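Long-range contact in Lmo0131 protein (Listeria monocytogenes, PDB 4Q6J), which is of unknown function but carries an EAL domain, the TIM-barrel family generally assigned cyclic-di-GMP phosphodiesterase activity: residues E10-L22 / D59-V73. Numbering follows the deposited sequence.
Sequences EIWDAIRRNSYLL and DIVLLNATREMQDFV. With EDO (1,2-ethanediol), chain P.
Tyr-20, at the start of strand 20-29, lies across Phe-72 and Met-69 of helix 66-83 and ends at Ile-60 of helix 53-62. Its CB sits over the centre of the Phe-72 ring, 3.4 Å from the centroid, in a CH-pi contact. Further out, CD2 passes Phe-72 CG, and the two rings lie oblique to each other, planes 47° apart. CE1 and CZ slide under Met-69, a selenomethionine whose CG stands over one ring face, 3.7 Å from the centroid; its SE completes an oblique Met-aromatic contact. At the tip, OH lies 3.1 Å from Ile-60 CD1, which stands at the ring edge, and Met-69 CB follows at 3.7 Å. Phe-72, its CG anti to the backbone N (chi1 170°), holds its ring against the strand, so that Leu-22 N meets the ring edge. Ile-15 carries the packing on into helix 8-16: CG1 touches Ile-60 CD1 at 3.7 Å, while CG2 touches both Leu-63 CD1 and Ala-65 CB. Leu-63 then lays CG over the six-membered ring of Trp-12, 4.0 Å from its centroid, and sends CD2 to Arg-16 NH2 at 3.5 Å. Leu-184 of a second subunit packs against Trp-12 and Arg-16. Most of the packing is apolar, with Asn-18 lying against Glu-68 CB at the margin. It joins the N-terminal helix and first barrel strand to helices 53-62 and 66-83, and Leu-44 of strand 35-45 also packs on Ile-15 and Tyr-20.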
loop_
_atom_site.group_PDB
_atom_site.type_symbol
_atom_site.label_atom_id
_atom_site.label_comp_id
_atom_site.label_asym_id
_atom_site.label_seq_id
_atom_site.Cartn_x
_atom_site.Cartn_y
_atom_site.Cartn_z
ATOM N N GLU B 10 -20.890 -20.145 -7.529
ATOM C CA GLU B 10 -21.936 -20.088 -6.516
ATOM C C GLU B 10 -21.925 -18.750 -5.759
ATOM O O GLU B 10 -22.971 -18.171 -5.471
ATOM C CB GLU B 10 -21.765 -21.253 -5.562
ATOM C CG GLU B 10 -22.612 -21.160 -4.336
ATOM C CD GLU B 10 -22.539 -22.424 -3.493
ATOM O OE1 GLU B 10 -22.010 -23.459 -3.983
ATOM O OE2 GLU B 10 -23.018 -22.373 -2.334
ATOM N N ILE B 11 -20.728 -18.256 -5.463
ATOM C CA ILE B 11 -20.554 -16.905 -4.905
ATOM C C ILE B 11 -21.126 -15.787 -5.791
ATOM O O ILE B 11 -21.990 -15.043 -5.352
ATOM C CB ILE B 11 -19.065 -16.625 -4.539
ATOM C CG1 ILE B 11 -18.682 -17.447 -3.301
ATOM C CG2 ILE B 11 -18.818 -15.139 -4.318
ATOM C CD1 ILE B 11 -17.257 -17.377 -2.907
ATOM N N TRP B 12 -20.675 -15.733 -7.035
ATOM C CA TRP B 12 -21.052 -14.693 -7.973
ATOM C C TRP B 12 -22.557 -14.719 -8.193
ATOM O O TRP B 12 -23.166 -13.688 -8.337
ATOM C CB TRP B 12 -20.257 -14.835 -9.288
ATOM C CG TRP B 12 -18.857 -14.322 -9.173
ATOM C CD1 TRP B 12 -18.066 -14.390 -8.089
ATOM C CD2 TRP B 12 -18.090 -13.644 -10.184
ATOM N NE1 TRP B 12 -16.863 -13.802 -8.336
ATOM C CE2 TRP B 12 -16.850 -13.331 -9.617
ATOM C CE3 TRP B 12 -18.339 -13.265 -11.506
ATOM C CZ2 TRP B 12 -15.852 -12.675 -10.323
ATOM C CZ3 TRP B 12 -17.345 -12.615 -12.199
ATOM C CH2 TRP B 12 -16.122 -12.316 -11.604
ATOM N N ASP B 13 -23.230 -15.863 -8.219
ATOM C CA ASP B 13 -24.674 -15.877 -8.401
ATOM C C ASP B 13 -25.401 -15.344 -7.168
ATOM O O ASP B 13 -26.461 -14.736 -7.289
ATOM C CB ASP B 13 -25.184 -17.258 -8.786
ATOM C CG ASP B 13 -26.482 -17.190 -9.575
ATOM O OD1 ASP B 13 -26.879 -16.071 -9.981
ATOM O OD2 ASP B 13 -27.096 -18.254 -9.803
ATOM N N ALA B 14 -24.832 -15.550 -5.984
ATOM C CA ALA B 14 -25.442 -15.002 -4.776
ATOM C C ALA B 14 -25.352 -13.467 -4.765
ATOM O O ALA B 14 -26.280 -12.774 -4.433
ATOM C CB ALA B 14 -24.807 -15.595 -3.556
ATOM N N ILE B 15 -24.211 -12.943 -5.152
ATOM C CA ILE B 15 -24.037 -11.510 -5.295
ATOM C C ILE B 15 -25.018 -10.887 -6.320
ATOM O O ILE B 15 -25.499 -9.767 -6.146
ATOM C CB ILE B 15 -22.609 -11.239 -5.714
ATOM C CG1 ILE B 15 -21.678 -11.404 -4.532
ATOM C CG2 ILE B 15 -22.471 -9.878 -6.247
ATOM C CD1 ILE B 15 -20.282 -11.490 -4.947
ATOM N N ARG B 16 -25.317 -11.615 -7.388
ATOM C CA ARG B 16 -26.298 -11.162 -8.387
ATOM C C ARG B 16 -27.744 -11.209 -7.884
ATOM O O ARG B 16 -28.555 -10.349 -8.227
ATOM C CB ARG B 16 -26.167 -11.967 -9.680
ATOM C CG ARG B 16 -24.882 -11.663 -10.418
ATOM C CD ARG B 16 -25.053 -11.722 -11.920
ATOM N NE ARG B 16 -23.782 -11.543 -12.612
ATOM C CZ ARG B 16 -22.928 -12.528 -12.839
ATOM N NH1 ARG B 16 -23.209 -13.750 -12.412
ATOM N NH2 ARG B 16 -21.800 -12.298 -13.483
ATOM N N ARG B 17 -28.058 -12.216 -7.073
ATOM C CA ARG B 17 -29.336 -12.265 -6.379
ATOM C C ARG B 17 -29.454 -11.188 -5.282
ATOM O O ARG B 17 -30.499 -11.078 -4.651
ATOM C CB ARG B 17 -29.564 -13.641 -5.753
ATOM C CG ARG B 17 -29.509 -14.814 -6.723
ATOM C CD ARG B 17 -29.281 -16.135 -5.963
ATOM N NE ARG B 17 -28.792 -17.248 -6.791
ATOM C CZ ARG B 17 -27.820 -18.089 -6.426
ATOM N NH1 ARG B 17 -27.218 -17.943 -5.248
ATOM N NH2 ARG B 17 -27.445 -19.075 -7.237
ATOM N N ASN B 18 -28.400 -10.396 -5.067
ATOM C CA ASN B 18 -28.333 -9.457 -3.937
ATOM C C ASN B 18 -28.694 -10.167 -2.652
ATOM O O ASN B 18 -29.477 -9.688 -1.822
ATOM C CB ASN B 18 -29.227 -8.234 -4.140
ATOM C CG ASN B 18 -28.461 -7.046 -4.688
ATOM O OD1 ASN B 18 -27.342 -6.765 -4.255
ATOM N ND2 ASN B 18 -29.051 -6.352 -5.656
ATOM N N SER B 19 -28.104 -11.334 -2.510
ATOM C CA SER B 19 -28.429 -12.237 -1.451
ATOM C C SER B 19 -27.562 -11.975 -0.184
ATOM O O SER B 19 -26.706 -12.783 0.154
ATOM C CB SER B 19 -28.244 -13.650 -2.017
ATOM O OG SER B 19 -28.744 -14.623 -1.157
ATOM N N TYR B 20 -27.789 -10.850 0.504
ATOM C CA TYR B 20 -26.999 -10.487 1.692
ATOM C C TYR B 20 -27.800 -10.691 2.961
ATOM O O TYR B 20 -29.020 -10.689 2.914
ATOM C CB TYR B 20 -26.555 -9.026 1.630
ATOM C CG TYR B 20 -25.748 -8.655 0.403
ATOM C CD1 TYR B 20 -24.415 -9.004 0.294
ATOM C CD2 TYR B 20 -26.316 -7.940 -0.634
ATOM C CE1 TYR B 20 -23.671 -8.672 -0.820
ATOM C CE2 TYR B 20 -25.587 -7.601 -1.748
ATOM C CZ TYR B 20 -24.263 -7.963 -1.836
ATOM O OH TYR B 20 -23.542 -7.619 -2.953
ATOM N N LEU B 21 -27.115 -10.872 4.083
ATOM C CA LEU B 21 -27.762 -10.851 5.393
ATOM C C LEU B 21 -27.029 -9.856 6.248
ATOM O O LEU B 21 -25.839 -9.745 6.140
ATOM C CB LEU B 21 -27.659 -12.212 6.090
ATOM C CG LEU B 21 -28.338 -13.437 5.480
ATOM C CD1 LEU B 21 -27.953 -14.665 6.260
ATOM C CD2 LEU B 21 -29.821 -13.248 5.480
ATOM N N LEU B 22 -27.716 -9.130 7.121
ATOM C CA LEU B 22 -26.984 -8.297 8.054
ATOM C C LEU B 22 -26.981 -9.027 9.403
ATOM O O LEU B 22 -28.037 -9.361 9.936
ATOM C CB LEU B 22 -27.605 -6.909 8.170
ATOM C CG LEU B 22 -26.694 -5.843 8.768
ATOM C CD1 LEU B 22 -25.524 -5.618 7.845
ATOM C CD2 LEU B 22 -27.422 -4.536 9.055
ATOM N N ASP B 59 -14.904 -10.678 -5.229
ATOM C CA ASP B 59 -15.953 -10.847 -6.199
ATOM C C ASP B 59 -16.840 -9.598 -6.334
ATOM O O ASP B 59 -17.206 -9.228 -7.431
ATOM C CB ASP B 59 -16.738 -12.096 -5.853
ATOM C CG ASP B 59 -15.835 -13.272 -5.573
ATOM O OD1 ASP B 59 -15.530 -13.538 -4.397
ATOM O OD2 ASP B 59 -15.429 -13.912 -6.543
ATOM N N ILE B 60 -17.147 -8.945 -5.220
ATOM C CA ILE B 60 -18.032 -7.780 -5.240
ATOM C C ILE B 60 -17.481 -6.622 -6.080
ATOM O O ILE B 60 -18.176 -6.057 -6.892
ATOM C CB ILE B 60 -18.256 -7.269 -3.790
ATOM C CG1 ILE B 60 -18.969 -8.320 -2.933
ATOM C CG2 ILE B 60 -18.993 -5.942 -3.761
ATOM C CD1 ILE B 60 -20.478 -8.260 -3.009
ATOM N N VAL B 61 -16.211 -6.310 -5.880
ATOM C CA VAL B 61 -15.470 -5.355 -6.677
ATOM C C VAL B 61 -15.474 -5.752 -8.154
ATOM O O VAL B 61 -15.901 -4.986 -9.008
ATOM C CB VAL B 61 -14.035 -5.268 -6.152
ATOM C CG1 VAL B 61 -13.116 -4.663 -7.186
ATOM C CG2 VAL B 61 -14.000 -4.506 -4.824
ATOM N N LEU B 62 -15.028 -6.963 -8.452
ATOM C CA LEU B 62 -15.031 -7.469 -9.833
ATOM C C LEU B 62 -16.421 -7.532 -10.494
ATOM O O LEU B 62 -16.558 -7.501 -11.719
ATOM C CB LEU B 62 -14.359 -8.838 -9.871
ATOM C CG LEU B 62 -12.924 -8.719 -9.349
ATOM C CD1 LEU B 62 -12.474 -9.974 -8.619
ATOM C CD2 LEU B 62 -11.954 -8.313 -10.483
ATOM N N LEU B 63 -17.451 -7.635 -9.671
ATOM C CA LEU B 63 -18.808 -7.617 -10.175
ATOM C C LEU B 63 -19.402 -6.209 -10.025
ATOM O O LEU B 63 -20.581 -6.008 -10.292
ATOM C CB LEU B 63 -19.674 -8.674 -9.468
ATOM C CG LEU B 63 -19.704 -10.120 -9.978
ATOM C CD1 LEU B 63 -20.855 -10.902 -9.362
ATOM C CD2 LEU B 63 -19.799 -10.162 -11.498
ATOM N N ASN B 64 -18.551 -5.252 -9.649
ATOM C CA ASN B 64 -18.951 -3.872 -9.323
ATOM C C ASN B 64 -20.271 -3.778 -8.529
ATOM O O ASN B 64 -21.155 -2.979 -8.847
ATOM C CB ASN B 64 -18.929 -2.948 -10.564
ATOM C CG ASN B 64 -17.494 -2.638 -11.065
ATOM O OD1 ASN B 64 -16.889 -1.612 -10.709
ATOM N ND2 ASN B 64 -16.962 -3.518 -11.909
ATOM N N ALA B 65 -20.372 -4.610 -7.493
ATOM C CA ALA B 65 -21.581 -4.730 -6.660
ATOM C C ALA B 65 -21.513 -3.985 -5.310
ATOM O O ALA B 65 -22.423 -4.081 -4.484
ATOM C CB ALA B 65 -21.917 -6.214 -6.427
ATOM N N THR B 66 -20.452 -3.211 -5.125
ATOM C CA THR B 66 -20.210 -2.530 -3.866
ATOM C C THR B 66 -21.370 -1.602 -3.522
ATOM O O THR B 66 -21.688 -1.441 -2.371
ATOM C CB THR B 66 -18.880 -1.722 -3.810
ATOM O OG1 THR B 66 -18.751 -0.894 -4.954
ATOM C CG2 THR B 66 -17.674 -2.635 -3.708
ATOM N N ARG B 67 -21.986 -0.986 -4.520
ATOM C CA ARG B 67 -23.058 -0.063 -4.236
ATOM C C ARG B 67 -24.294 -0.770 -3.693
ATOM O O ARG B 67 -24.869 -0.316 -2.698
ATOM C CB ARG B 67 -23.393 0.800 -5.434
ATOM C CG ARG B 67 -24.480 1.813 -5.116
ATOM C CD ARG B 67 -24.218 2.624 -3.862
ATOM N NE ARG B 67 -25.396 3.427 -3.566
ATOM C CZ ARG B 67 -25.619 4.652 -4.039
ATOM N NH1 ARG B 67 -24.727 5.268 -4.805
ATOM N NH2 ARG B 67 -26.740 5.280 -3.731
ATOM N N GLU B 68 -24.679 -1.867 -4.351
ATOM C CA GLU B 68 -25.772 -2.742 -3.919
ATOM C C GLU B 68 -25.604 -3.159 -2.462
ATOM O O GLU B 68 -26.539 -3.143 -1.673
ATOM C CB GLU B 68 -25.805 -4.020 -4.776
ATOM C CG GLU B 68 -26.429 -3.856 -6.165
ATOM C CD GLU B 68 -25.411 -3.655 -7.284
ATOM O OE1 GLU B 68 -25.757 -3.980 -8.431
ATOM O OE2 GLU B 68 -24.288 -3.158 -7.036
HETATM N N MSE B 69 -24.389 -3.543 -2.118
HETATM C CA MSE B 69 -24.120 -4.093 -0.822
HETATM C C MSE B 69 -24.276 -3.016 0.242
HETATM O O MSE B 69 -24.971 -3.235 1.240
HETATM C CB MSE B 69 -22.734 -4.752 -0.799
HETATM C CG MSE B 69 -22.555 -5.741 0.326
HETATM SE SE MSE B 69 -20.688 -6.137 0.675
HETATM C CE MSE B 69 -20.039 -4.364 0.329
ATOM N N GLN B 70 -23.660 -1.852 0.017
ATOM C CA GLN B 70 -23.777 -0.714 0.944
ATOM C C GLN B 70 -25.226 -0.349 1.150
ATOM O O GLN B 70 -25.660 -0.170 2.264
ATOM C CB GLN B 70 -23.018 0.539 0.456
ATOM C CG GLN B 70 -21.534 0.467 0.528
ATOM C CD GLN B 70 -20.983 0.082 1.896
ATOM O OE1 GLN B 70 -21.475 0.504 2.952
ATOM N NE2 GLN B 70 -19.955 -0.738 1.874
ATOM N N ASP B 71 -25.961 -0.244 0.040
ATOM C CA ASP B 71 -27.361 0.124 0.075
ATOM C C ASP B 71 -28.122 -0.885 0.939
ATOM O O ASP B 71 -28.888 -0.506 1.824
ATOM C CB ASP B 71 -27.938 0.203 -1.354
ATOM C CG ASP B 71 -27.506 1.473 -2.133
ATOM O OD1 ASP B 71 -26.813 2.366 -1.606
ATOM O OD2 ASP B 71 -27.879 1.583 -3.319
ATOM N N PHE B 72 -27.876 -2.170 0.697
ATOM C CA PHE B 72 -28.464 -3.238 1.499
ATOM C C PHE B 72 -28.186 -3.000 2.986
ATOM O O PHE B 72 -29.101 -2.975 3.809
ATOM C CB PHE B 72 -27.917 -4.626 1.087
ATOM C CG PHE B 72 -28.311 -5.736 2.056
ATOM C CD1 PHE B 72 -29.479 -6.455 1.881
ATOM C CD2 PHE B 72 -27.540 -6.019 3.171
ATOM C CE1 PHE B 72 -29.838 -7.442 2.796
ATOM C CE2 PHE B 72 -27.905 -6.979 4.071
ATOM C CZ PHE B 72 -29.039 -7.683 3.896
ATOM N N VAL B 73 -26.904 -2.845 3.315
ATOM C CA VAL B 73 -26.457 -2.634 4.686
ATOM C C VAL B 73 -27.177 -1.435 5.314
ATOM O O VAL B 73 -27.699 -1.540 6.400
ATOM C CB VAL B 73 -24.915 -2.481 4.723
ATOM C CG1 VAL B 73 -24.421 -1.976 6.039
ATOM C CG2 VAL B 73 -24.281 -3.816 4.380
HETATM C C1 EDO P . -29.058 4.057 1.856
HETATM O O1 EDO P . -29.731 2.913 1.319
HETATM C C2 EDO P . -27.760 4.409 1.115
HETATM O O2 EDO P . -26.898 3.290 0.837
#